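Local coordinates for sialidase B (Streptococcus pneumoniae serotype 4, PDB 4XJW), which cleaves terminal sialic acid from oligosaccharides, glycoproteins and glycolipids, as an exo-sialidase of glycosyl hydrolase family 33 that acts as an intramolecular trans-sialidase, at residues 58-66 / 75-83. The protein carries 1 engineered substitution. Numbering follows the deposited sequence.
Sequences GFKNNYFSI and GVEIRDAQK. With PO4 (phosphate ion), chain D.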
loop_
_atom_site.group_PDB
_atom_site.type_symbol
_atom_site.label_atom_id
_atom_site.label_comp_id
_atom_site.label_asym_id
_atom_site.label_seq_id
_atom_site.Cartn_x
_atom_site.Cartn_y
_atom_site.Cartn_z
ATOM N N GLY A 58 -1.627 -0.560 46.259
ATOM C CA GLY A 58 -2.577 -1.653 46.134
ATOM C C GLY A 58 -3.511 -1.553 44.937
ATOM O O GLY A 58 -4.280 -2.480 44.674
ATOM N N PHE A 59 -3.462 -0.432 44.215
ATOM C CA PHE A 59 -4.381 -0.222 43.092
ATOM C C PHE A 59 -3.654 0.111 41.790
ATOM O O PHE A 59 -4.145 0.919 40.990
ATOM C CB PHE A 59 -5.395 0.879 43.431
ATOM C CG PHE A 59 -6.329 0.510 44.549
ATOM C CD1 PHE A 59 -7.523 -0.144 44.281
ATOM C CD2 PHE A 59 -6.003 0.797 45.869
ATOM C CE1 PHE A 59 -8.388 -0.498 45.310
ATOM C CE2 PHE A 59 -6.862 0.452 46.901
ATOM C CZ PHE A 59 -8.054 -0.197 46.623
ATOM N N LYS A 60 -2.498 -0.512 41.570
ATOM C CA LYS A 60 -1.665 -0.144 40.433
ATOM C C LYS A 60 -2.293 -0.526 39.096
ATOM O O LYS A 60 -1.883 -0.008 38.062
ATOM C CB LYS A 60 -0.256 -0.725 40.555
ATOM C CG LYS A 60 -0.150 -2.180 40.177
ATOM C CD LYS A 60 1.300 -2.629 40.231
ATOM C CE LYS A 60 1.475 -3.961 39.528
ATOM N NZ LYS A 60 0.375 -4.898 39.861
ATOM N N ASN A 61 -3.277 -1.423 39.112
ATOM C CA ASN A 61 -3.959 -1.820 37.881
ATOM C C ASN A 61 -5.319 -1.160 37.713
ATOM O O ASN A 61 -6.222 -1.710 37.082
ATOM C CB ASN A 61 -4.076 -3.346 37.804
ATOM C CG ASN A 61 -2.730 -4.021 37.753
ATOM O OD1 ASN A 61 -1.740 -3.419 37.325
ATOM N ND2 ASN A 61 -2.675 -5.276 38.201
ATOM N N ASN A 62 -5.465 0.025 38.298
ATOM C CA ASN A 62 -6.670 0.806 38.138
ATOM C C ASN A 62 -6.321 2.111 37.450
ATOM O O ASN A 62 -6.036 3.112 38.116
ATOM C CB ASN A 62 -7.311 1.117 39.495
ATOM C CG ASN A 62 -8.107 -0.043 40.055
ATOM O OD1 ASN A 62 -7.785 -1.211 39.830
ATOM N ND2 ASN A 62 -9.165 0.281 40.802
ATOM N N TYR A 63 -6.330 2.106 36.117
ATOM C CA TYR A 63 -6.013 3.316 35.366
ATOM C C TYR A 63 -6.464 3.263 33.922
ATOM O O TYR A 63 -6.712 2.189 33.366
ATOM C CB TYR A 63 -4.516 3.640 35.409
ATOM C CG TYR A 63 -3.621 2.646 34.701
ATOM C CD1 TYR A 63 -3.099 1.555 35.379
ATOM C CD2 TYR A 63 -3.276 2.810 33.360
ATOM C CE1 TYR A 63 -2.278 0.658 34.755
ATOM C CE2 TYR A 63 -2.443 1.897 32.723
ATOM C CZ TYR A 63 -1.948 0.825 33.430
ATOM O OH TYR A 63 -1.124 -0.094 32.821
ATOM N N PHE A 64 -6.568 4.457 33.349
ATOM C CA PHE A 64 -6.760 4.665 31.926
ATOM C C PHE A 64 -5.535 5.386 31.403
ATOM O O PHE A 64 -5.010 6.295 32.052
ATOM C CB PHE A 64 -7.987 5.527 31.687
ATOM C CG PHE A 64 -8.085 6.064 30.279
ATOM C CD1 PHE A 64 -8.349 5.209 29.221
ATOM C CD2 PHE A 64 -7.922 7.420 30.022
ATOM C CE1 PHE A 64 -8.453 5.692 27.925
ATOM C CE2 PHE A 64 -8.020 7.916 28.727
ATOM C CZ PHE A 64 -8.275 7.047 27.680
ATOM N N SER A 65 -5.071 4.996 30.227
ATOM C CA SER A 65 -3.944 5.690 29.633
ATOM C C SER A 65 -4.091 5.749 28.126
ATOM O O SER A 65 -4.678 4.847 27.521
ATOM C CB SER A 65 -2.634 4.994 29.990
ATOM O OG SER A 65 -2.499 3.777 29.269
ATOM N N ILE A 66 -3.600 6.841 27.542
ATOM C CA ILE A 66 -3.356 6.921 26.108
ATOM C C ILE A 66 -1.840 6.860 25.940
ATOM O O ILE A 66 -1.119 7.717 26.457
ATOM C CB ILE A 66 -3.909 8.224 25.503
ATOM C CG1 ILE A 66 -5.430 8.279 25.637
ATOM C CG2 ILE A 66 -3.494 8.343 24.040
ATOM C CD1 ILE A 66 -6.026 9.683 25.390
ATOM N N GLY A 75 -2.079 3.604 21.374
ATOM C CA GLY A 75 -2.998 2.714 22.048
ATOM C C GLY A 75 -3.592 3.303 23.305
ATOM O O GLY A 75 -3.256 4.432 23.706
ATOM N N VAL A 76 -4.513 2.544 23.896
ATOM C CA VAL A 76 -5.071 2.878 25.201
ATOM C C VAL A 76 -5.095 1.640 26.088
ATOM O O VAL A 76 -5.163 0.505 25.607
ATOM C CB VAL A 76 -6.508 3.436 25.144
ATOM C CG1 VAL A 76 -6.552 4.767 24.393
ATOM C CG2 VAL A 76 -7.462 2.418 24.537
ATOM N N GLU A 77 -5.045 1.887 27.393
ATOM C CA GLU A 77 -5.302 0.874 28.397
ATOM C C GLU A 77 -6.491 1.348 29.224
ATOM O O GLU A 77 -6.612 2.540 29.518
ATOM C CB GLU A 77 -4.100 0.732 29.311
ATOM C CG GLU A 77 -2.863 0.189 28.672
ATOM C CD GLU A 77 -1.969 -0.428 29.712
ATOM O OE1 GLU A 77 -2.254 -1.572 30.133
ATOM O OE2 GLU A 77 -1.014 0.247 30.137
ATOM N N ILE A 78 -7.381 0.419 29.572
ATOM C CA ILE A 78 -8.515 0.734 30.439
ATOM C C ILE A 78 -8.639 -0.403 31.439
ATOM O O ILE A 78 -9.005 -1.524 31.073
ATOM C CB ILE A 78 -9.826 0.937 29.642
ATOM C CG1 ILE A 78 -9.554 1.614 28.300
ATOM C CG2 ILE A 78 -10.811 1.769 30.435
ATOM C CD1 ILE A 78 -10.357 1.058 27.158
ATOM N N ARG A 79 -8.301 -0.126 32.699
ATOM C CA ARG A 79 -8.103 -1.198 33.672
ATOM C C ARG A 79 -8.766 -0.905 35.008
ATOM O O ARG A 79 -8.660 0.206 35.532
ATOM C CB ARG A 79 -6.608 -1.426 33.902
ATOM C CG ARG A 79 -5.809 -1.607 32.620
ATOM C CD ARG A 79 -4.357 -1.886 32.908
ATOM N NE ARG A 79 -4.196 -3.177 33.563
ATOM C CZ ARG A 79 -3.044 -3.663 34.017
ATOM N NH1 ARG A 79 -1.921 -2.960 33.899
ATOM N NH2 ARG A 79 -3.021 -4.856 34.597
ATOM N N ASP A 80 -9.432 -1.912 35.560
ATOM C CA ASP A 80 -10.045 -1.798 36.881
ATOM C C ASP A 80 -10.026 -3.191 37.497
ATOM O O ASP A 80 -10.742 -4.085 37.044
ATOM C CB ASP A 80 -11.483 -1.281 36.765
ATOM C CG ASP A 80 -12.136 -1.006 38.120
ATOM O OD1 ASP A 80 -12.048 -1.864 39.021
ATOM O OD2 ASP A 80 -12.756 0.068 38.270
ATOM N N ALA A 81 -9.195 -3.375 38.519
ATOM C CA ALA A 81 -8.978 -4.693 39.108
ATOM C C ALA A 81 -10.210 -5.202 39.840
ATOM O O ALA A 81 -10.448 -6.406 39.901
ATOM C CB ALA A 81 -7.791 -4.662 40.041
ATOM N N GLN A 82 -10.983 -4.283 40.408
ATOM C CA GLN A 82 -12.171 -4.662 41.166
ATOM C C GLN A 82 -13.322 -5.070 40.250
ATOM O O GLN A 82 -14.222 -5.801 40.661
ATOM C CB GLN A 82 -12.604 -3.534 42.102
ATOM C CG GLN A 82 -11.714 -3.381 43.339
ATOM C CD GLN A 82 -10.378 -2.722 43.032
ATOM O OE1 GLN A 82 -10.329 -1.602 42.526
ATOM N NE2 GLN A 82 -9.293 -3.411 43.341
ATOM N N LYS A 83 -13.298 -4.582 39.011
ATOM C CA LYS A 83 -14.277 -4.998 38.013
ATOM C C LYS A 83 -13.744 -6.172 37.189
ATOM O O LYS A 83 -14.484 -6.787 36.419
ATOM C CB LYS A 83 -14.649 -3.832 37.094
ATOM C CG LYS A 83 -15.275 -2.628 37.804
ATOM C CD LYS A 83 -15.471 -1.452 36.839
ATOM C CE LYS A 83 -16.106 -0.241 37.521
ATOM N NZ LYS A 83 -15.336 0.241 38.715
HETATM P P PO4 D . 1.696 -3.453 33.834
HETATM O O1 PO4 D . 2.897 -2.860 34.522
HETATM O O2 PO4 D . 0.558 -3.626 34.824
HETATM O O3 PO4 D . 1.272 -2.497 32.733
HETATM O O4 PO4 D . 2.076 -4.786 33.241
HETATM O O HOH W 1 -6.233 -3.493 43.063
HETATM O O HOH W 2 -0.578 -5.909 35.409
HETATM O O HOH W 3 0.020 2.641 29.537
#
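With CG set between its backbone N and carbonyl carbon (chi1 67°), Tyr-63 rises on the face of the sheet that also carries Glu-77 and Arg-79, and the bend of the Arg-79 chain at chi3 brings the guanidinium round to the phenol. Tyr-63 OH then links two charges: it donates to Glu-77 OE2 at 2.7 Å, from above the carboxylate plane, and accepts from Arg-79 NH1 at 3.2 Å, lying in the guanidinium plane. A phenol suits this place because one oxygen can do both. The same NH1 gives a nearly straight bond (168°) to O2 of a phosphate, 2.7 Å away and probably from the crystallisation liquor. Asn-61 lays its amide over one guanidinium face, the planes 22° apart, stacked rather than hydrogen-bonded.

The strands run antiparallel, and Ser-65 and Glu-77 exchange backbone bonds of 3.0 Å, Ser-65 N to Glu-77 O and Glu-77 N to Ser-65 O; one water joins Ser-65 OG to Glu-77 OE2. The opposite face is apolar, as suits the inside of a sandwich: Phe-64 puts CD1 3.9 Å from Ile-78 CG1, Ile-66 lies alongside Val-76, and Phe-110, Tyr-119 and Met-121 of the facing sheet pack on Phe-64, Ile-78 and Val-76.

At the Asn-62 end of the hairpin, an amide offers acceptor and donor together: OD1 takes Ala-81 N (2.9 Å) and ND2 reaches Gln-82 OE1 (2.8 Å).

This hairpin belongs to the concanavalin-like N-terminal domain, away from the catalytic site. On its polar face the phenol bridges acid and guanidinium, whose opposite charges probably balance in part, while Arg-79 and Arg-155 together form a positive site that can take up an anion.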